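Local coordinates for uncharacterized protein (Proteus penneri, PDB 3RD4) that is of unknown function but belongs to the DUF2500 family, folds into an antiparallel beta sheet and probably associates with further copies of itself, at residues 35-43 against 53-64. Sequence-based numbering, arbitrary orientation.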
loop_
_atom_site.group_PDB
_atom_site.type_symbol
_atom_site.label_atom_id
_atom_site.label_comp_id
_atom_site.label_asym_id
_atom_site.label_seq_id
_atom_site.Cartn_x
_atom_site.Cartn_y
_atom_site.Cartn_z
ATOM N N THR B 35 -5.075 13.074 -8.669
ATOM C CA THR B 35 -5.005 12.092 -9.743
ATOM C C THR B 35 -6.061 11.020 -9.697
ATOM O O THR B 35 -6.383 10.515 -8.625
ATOM C CB THR B 35 -3.686 11.346 -9.704
ATOM O OG1 THR B 35 -2.607 12.276 -9.766
ATOM C CG2 THR B 35 -3.596 10.392 -10.864
ATOM N N HIS B 36 -6.571 10.657 -10.872
ATOM C CA HIS B 36 -7.559 9.586 -11.001
ATOM C C HIS B 36 -6.847 8.287 -11.366
ATOM O O HIS B 36 -5.862 8.294 -12.105
ATOM C CB HIS B 36 -8.563 9.896 -12.095
ATOM C CG HIS B 36 -9.725 10.705 -11.630
ATOM N ND1 HIS B 36 -9.598 12.005 -11.184
ATOM C CD2 HIS B 36 -11.039 10.395 -11.534
ATOM C CE1 HIS B 36 -10.788 12.463 -10.833
ATOM N NE2 HIS B 36 -11.677 11.506 -11.034
ATOM N N TYR B 37 -7.346 7.172 -10.850
ATOM C CA TYR B 37 -6.742 5.881 -11.133
ATOM C C TYR B 37 -7.814 4.850 -11.432
ATOM O O TYR B 37 -8.717 4.614 -10.628
ATOM C CB TYR B 37 -5.903 5.417 -9.941
ATOM C CG TYR B 37 -4.688 6.277 -9.660
ATOM C CD1 TYR B 37 -3.594 6.281 -10.529
ATOM C CD2 TYR B 37 -4.633 7.092 -8.524
ATOM C CE1 TYR B 37 -2.479 7.074 -10.272
ATOM C CE2 TYR B 37 -3.523 7.889 -8.262
ATOM C CZ TYR B 37 -2.449 7.875 -9.139
ATOM O OH TYR B 37 -1.343 8.652 -8.886
ATOM N N TYR B 38 -7.714 4.228 -12.593
ATOM C CA TYR B 38 -8.680 3.226 -12.982
ATOM C C TYR B 38 -8.005 1.875 -12.876
ATOM O O TYR B 38 -7.353 1.422 -13.816
ATOM C CB TYR B 38 -9.112 3.523 -14.405
ATOM C CG TYR B 38 -9.650 4.916 -14.524
ATOM C CD1 TYR B 38 -10.941 5.216 -14.098
ATOM C CD2 TYR B 38 -8.878 5.938 -15.054
ATOM C CE1 TYR B 38 -11.453 6.504 -14.207
ATOM C CE2 TYR B 38 -9.383 7.236 -15.166
ATOM C CZ TYR B 38 -10.673 7.506 -14.743
ATOM O OH TYR B 38 -11.201 8.766 -14.874
ATOM N N GLN B 39 -8.141 1.223 -11.730
ATOM C CA GLN B 39 -7.483 -0.066 -11.575
ATOM C C GLN B 39 -8.407 -1.255 -11.663
ATOM O O GLN B 39 -9.519 -1.236 -11.147
ATOM C CB GLN B 39 -6.738 -0.137 -10.246
ATOM C CG GLN B 39 -7.593 -0.647 -9.125
ATOM C CD GLN B 39 -6.790 -1.019 -7.912
ATOM O OE1 GLN B 39 -7.223 -1.837 -7.117
ATOM N NE2 GLN B 39 -5.624 -0.413 -7.754
ATOM N N VAL B 40 -7.938 -2.293 -12.334
ATOM C CA VAL B 40 -8.714 -3.514 -12.446
ATOM C C VAL B 40 -7.816 -4.674 -12.042
ATOM O O VAL B 40 -6.631 -4.698 -12.359
ATOM C CB VAL B 40 -9.316 -3.723 -13.890
ATOM C CG1 VAL B 40 -8.458 -3.097 -14.939
ATOM C CG2 VAL B 40 -9.458 -5.197 -14.178
ATOM N N THR B 41 -8.374 -5.613 -11.295
ATOM C CA THR B 41 -7.600 -6.763 -10.847
ATOM C C THR B 41 -7.797 -7.979 -11.760
ATOM O O THR B 41 -8.900 -8.527 -11.854
ATOM C CB THR B 41 -7.983 -7.145 -9.404
ATOM O OG1 THR B 41 -7.734 -6.031 -8.540
ATOM C CG2 THR B 41 -7.157 -8.320 -8.929
ATOM N N PHE B 42 -6.723 -8.390 -12.431
ATOM C CA PHE B 42 -6.750 -9.544 -13.324
ATOM C C PHE B 42 -6.160 -10.759 -12.615
ATOM O O PHE B 42 -5.123 -10.647 -11.960
ATOM C CB PHE B 42 -5.922 -9.269 -14.574
ATOM C CG PHE B 42 -6.433 -8.134 -15.401
ATOM C CD1 PHE B 42 -5.882 -6.869 -15.278
ATOM C CD2 PHE B 42 -7.467 -8.328 -16.300
ATOM C CE1 PHE B 42 -6.356 -5.816 -16.035
ATOM C CE2 PHE B 42 -7.944 -7.280 -17.060
ATOM C CZ PHE B 42 -7.386 -6.023 -16.928
ATOM N N ARG B 43 -6.813 -11.912 -12.725
ATOM C CA ARG B 43 -6.276 -13.122 -12.113
ATOM C C ARG B 43 -5.933 -14.155 -13.184
ATOM O O ARG B 43 -6.789 -14.504 -13.991
ATOM C CB ARG B 43 -7.273 -13.725 -11.137
ATOM C CG ARG B 43 -6.811 -15.059 -10.575
ATOM C CD ARG B 43 -7.743 -15.542 -9.480
ATOM N NE ARG B 43 -7.656 -14.697 -8.292
ATOM C CZ ARG B 43 -8.710 -14.171 -7.675
ATOM N NH1 ARG B 43 -9.932 -14.404 -8.135
ATOM N NH2 ARG B 43 -8.543 -13.398 -6.610
ATOM N N VAL B 53 -2.747 -6.307 -10.527
ATOM C CA VAL B 53 -3.609 -5.198 -10.159
ATOM C C VAL B 53 -3.072 -3.946 -10.849
ATOM O O VAL B 53 -2.401 -3.107 -10.243
ATOM C CB VAL B 53 -3.663 -5.009 -8.628
ATOM C CG1 VAL B 53 -4.998 -4.372 -8.248
ATOM C CG2 VAL B 53 -3.504 -6.354 -7.935
ATOM N N LEU B 54 -3.389 -3.840 -12.132
ATOM C CA LEU B 54 -2.928 -2.740 -12.961
ATOM C C LEU B 54 -3.837 -1.512 -12.994
ATOM O O LEU B 54 -5.058 -1.607 -12.799
ATOM C CB LEU B 54 -2.736 -3.236 -14.399
ATOM C CG LEU B 54 -2.431 -4.726 -14.566
ATOM C CD1 LEU B 54 -2.457 -5.106 -16.027
ATOM C CD2 LEU B 54 -1.084 -5.036 -13.951
ATOM N N ASN B 55 -3.220 -0.358 -13.246
ATOM C CA ASN B 55 -3.947 0.899 -13.380
ATOM C C ASN B 55 -3.957 1.074 -14.880
ATOM O O ASN B 55 -2.912 1.012 -15.514
ATOM C CB ASN B 55 -3.193 2.045 -12.722
ATOM C CG ASN B 55 -2.942 1.794 -11.258
ATOM O OD1 ASN B 55 -3.870 1.480 -10.499
ATOM N ND2 ASN B 55 -1.682 1.931 -10.843
ATOM N N ILE B 56 -5.136 1.257 -15.452
ATOM C CA ILE B 56 -5.250 1.379 -16.890
ATOM C C ILE B 56 -5.960 2.671 -17.242
ATOM O O ILE B 56 -6.556 3.302 -16.373
ATOM C CB ILE B 56 -6.045 0.176 -17.465
ATOM C CG1 ILE B 56 -7.473 0.178 -16.925
ATOM C CG2 ILE B 56 -5.434 -1.127 -17.010
ATOM C CD1 ILE B 56 -8.318 -0.944 -17.478
ATOM N N ASP B 57 -5.904 3.059 -18.512
ATOM C CA ASP B 57 -6.559 4.283 -18.981
ATOM C C ASP B 57 -8.075 4.277 -18.745
ATOM O O ASP B 57 -8.699 3.213 -18.630
ATOM C CB ASP B 57 -6.276 4.457 -20.457
ATOM C CG ASP B 57 -6.590 3.208 -21.232
ATOM O OD1 ASP B 57 -7.639 3.196 -21.931
ATOM O OD2 ASP B 57 -5.790 2.242 -21.105
ATOM N N LYS B 58 -8.666 5.470 -18.695
ATOM C CA LYS B 58 -10.094 5.582 -18.433
ATOM C C LYS B 58 -10.943 4.848 -19.439
ATOM O O LYS B 58 -11.821 4.070 -19.073
ATOM C CB LYS B 58 -10.540 7.044 -18.377
ATOM C CG LYS B 58 -11.976 7.180 -17.852
ATOM C CD LYS B 58 -12.389 8.623 -17.514
ATOM C CE LYS B 58 -12.661 9.447 -18.756
ATOM N NZ LYS B 58 -13.747 8.839 -19.584
ATOM N N SER B 59 -10.675 5.087 -20.713
ATOM C CA SER B 59 -11.452 4.456 -21.761
ATOM C C SER B 59 -11.496 2.917 -21.709
ATOM O O SER B 59 -12.553 2.320 -21.967
ATOM C CB SER B 59 -10.956 4.920 -23.112
ATOM O OG SER B 59 -11.792 4.381 -24.107
ATOM N N SER B 60 -10.368 2.279 -21.384
ATOM C CA SER B 60 -10.322 0.818 -21.279
ATOM C C SER B 60 -11.136 0.348 -20.075
ATOM O O SER B 60 -11.942 -0.579 -20.165
ATOM C CB SER B 60 -8.883 0.335 -21.124
ATOM O OG SER B 60 -8.184 0.462 -22.349
ATOM N N TYR B 61 -10.904 1.001 -18.942
ATOM C CA TYR B 61 -11.598 0.699 -17.695
ATOM C C TYR B 61 -13.098 0.612 -17.960
ATOM O O TYR B 61 -13.772 -0.304 -17.504
ATOM C CB TYR B 61 -11.294 1.818 -16.690
ATOM C CG TYR B 61 -11.978 1.700 -15.350
ATOM C CD1 TYR B 61 -11.449 0.894 -14.346
ATOM C CD2 TYR B 61 -13.167 2.387 -15.094
ATOM C CE1 TYR B 61 -12.090 0.769 -13.116
ATOM C CE2 TYR B 61 -13.814 2.277 -13.873
ATOM C CZ TYR B 61 -13.271 1.466 -12.885
ATOM O OH TYR B 61 -13.903 1.364 -11.664
ATOM N N GLN B 62 -13.601 1.576 -18.720
ATOM C CA GLN B 62 -15.018 1.664 -19.072
ATOM C C GLN B 62 -15.547 0.479 -19.865
ATOM O O GLN B 62 -16.758 0.306 -19.993
ATOM C CB GLN B 62 -15.272 2.923 -19.903
ATOM C CG GLN B 62 -14.815 4.229 -19.273
ATOM C CD GLN B 62 -15.895 5.287 -19.296
ATOM O OE1 GLN B 62 -16.800 5.280 -18.458
ATOM N NE2 GLN B 62 -15.819 6.197 -20.264
ATOM N N ASN B 63 -14.646 -0.317 -20.421
ATOM C CA ASN B 63 -15.059 -1.454 -21.223
ATOM C C ASN B 63 -14.656 -2.793 -20.644
ATOM O O ASN B 63 -14.708 -3.808 -21.338
ATOM C CB ASN B 63 -14.496 -1.314 -22.634
ATOM C CG ASN B 63 -15.353 -0.438 -23.503
ATOM O OD1 ASN B 63 -16.500 -0.768 -23.785
ATOM N ND2 ASN B 63 -14.808 0.694 -23.929
ATOM N N ILE B 64 -14.254 -2.798 -19.378
ATOM C CA ILE B 64 -13.844 -4.034 -18.718
ATOM C C ILE B 64 -14.691 -4.292 -17.482
ATOM O O ILE B 64 -14.661 -3.522 -16.525
ATOM C CB ILE B 64 -12.363 -3.982 -18.297
ATOM C CG1 ILE B 64 -11.481 -3.866 -19.531
ATOM C CG2 ILE B 64 -11.997 -5.223 -17.512
ATOM C CD1 ILE B 64 -10.057 -3.487 -19.219
#
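Antiparallel pairing of strand 35-43 with 53-56 rests on Q39-N55 and T41-V53, non-hydrogen-bonded pairs, and on V40-L54, a hydrogen-bonded one. V40 N donates to L54 O at 3.0 Å, the donor lying almost in line with the carbonyl (C=O...N 171°), whereas the return bond from L54 N to V40 O is weak. Nearer the helix, I56 N reaches Y38 O at 2.8 Å in a nearly straight N-H...O hydrogen bond.

After the strand the chain turns into helix 58-61, and Y38 fits against K58 and Y61 of the helix. K58 runs alongside the Y38 side chain, its CG over a ring face 3.8 Å from the centroid, a CH-pi contact. Y61 crosses Y38 roughly at right angles; the ring planes are inclined at 48°, neither a stack nor edge-to-face, and Y38 CD1 lies over one face of Y61. The Y61 side chain swings out opposite its own amide nitrogen (chi1 178°), which carries the ring to the strand and sets its edge against Q39 O, in the ring plane. On the same face of the sheet as Y38, V40 CG1 meets I56 CD1 and V40 CG2 faces I64 CG2 at 4.2 Å, while L54 CD1 approaches F42 CD1 at 3.9 Å. The other face carries Q39, N55, T41 and V53; there V53 CG1 packs beside T41 OG1.

In the second shell, D57 N-caps the helix: OD1 accepts from S60 N at 2.9 Å and also from S60 OG. K14 makes a cation-pi contact with Y61, F79 touches L54 and I56, and V53 pairs in parallel with a strand of the second subunit, extending the sheet across the interface. The arrangement is a beta hairpin, 34-44 with 50-56, whose second strand runs into a short capped helix packed against the antiparallel sheet.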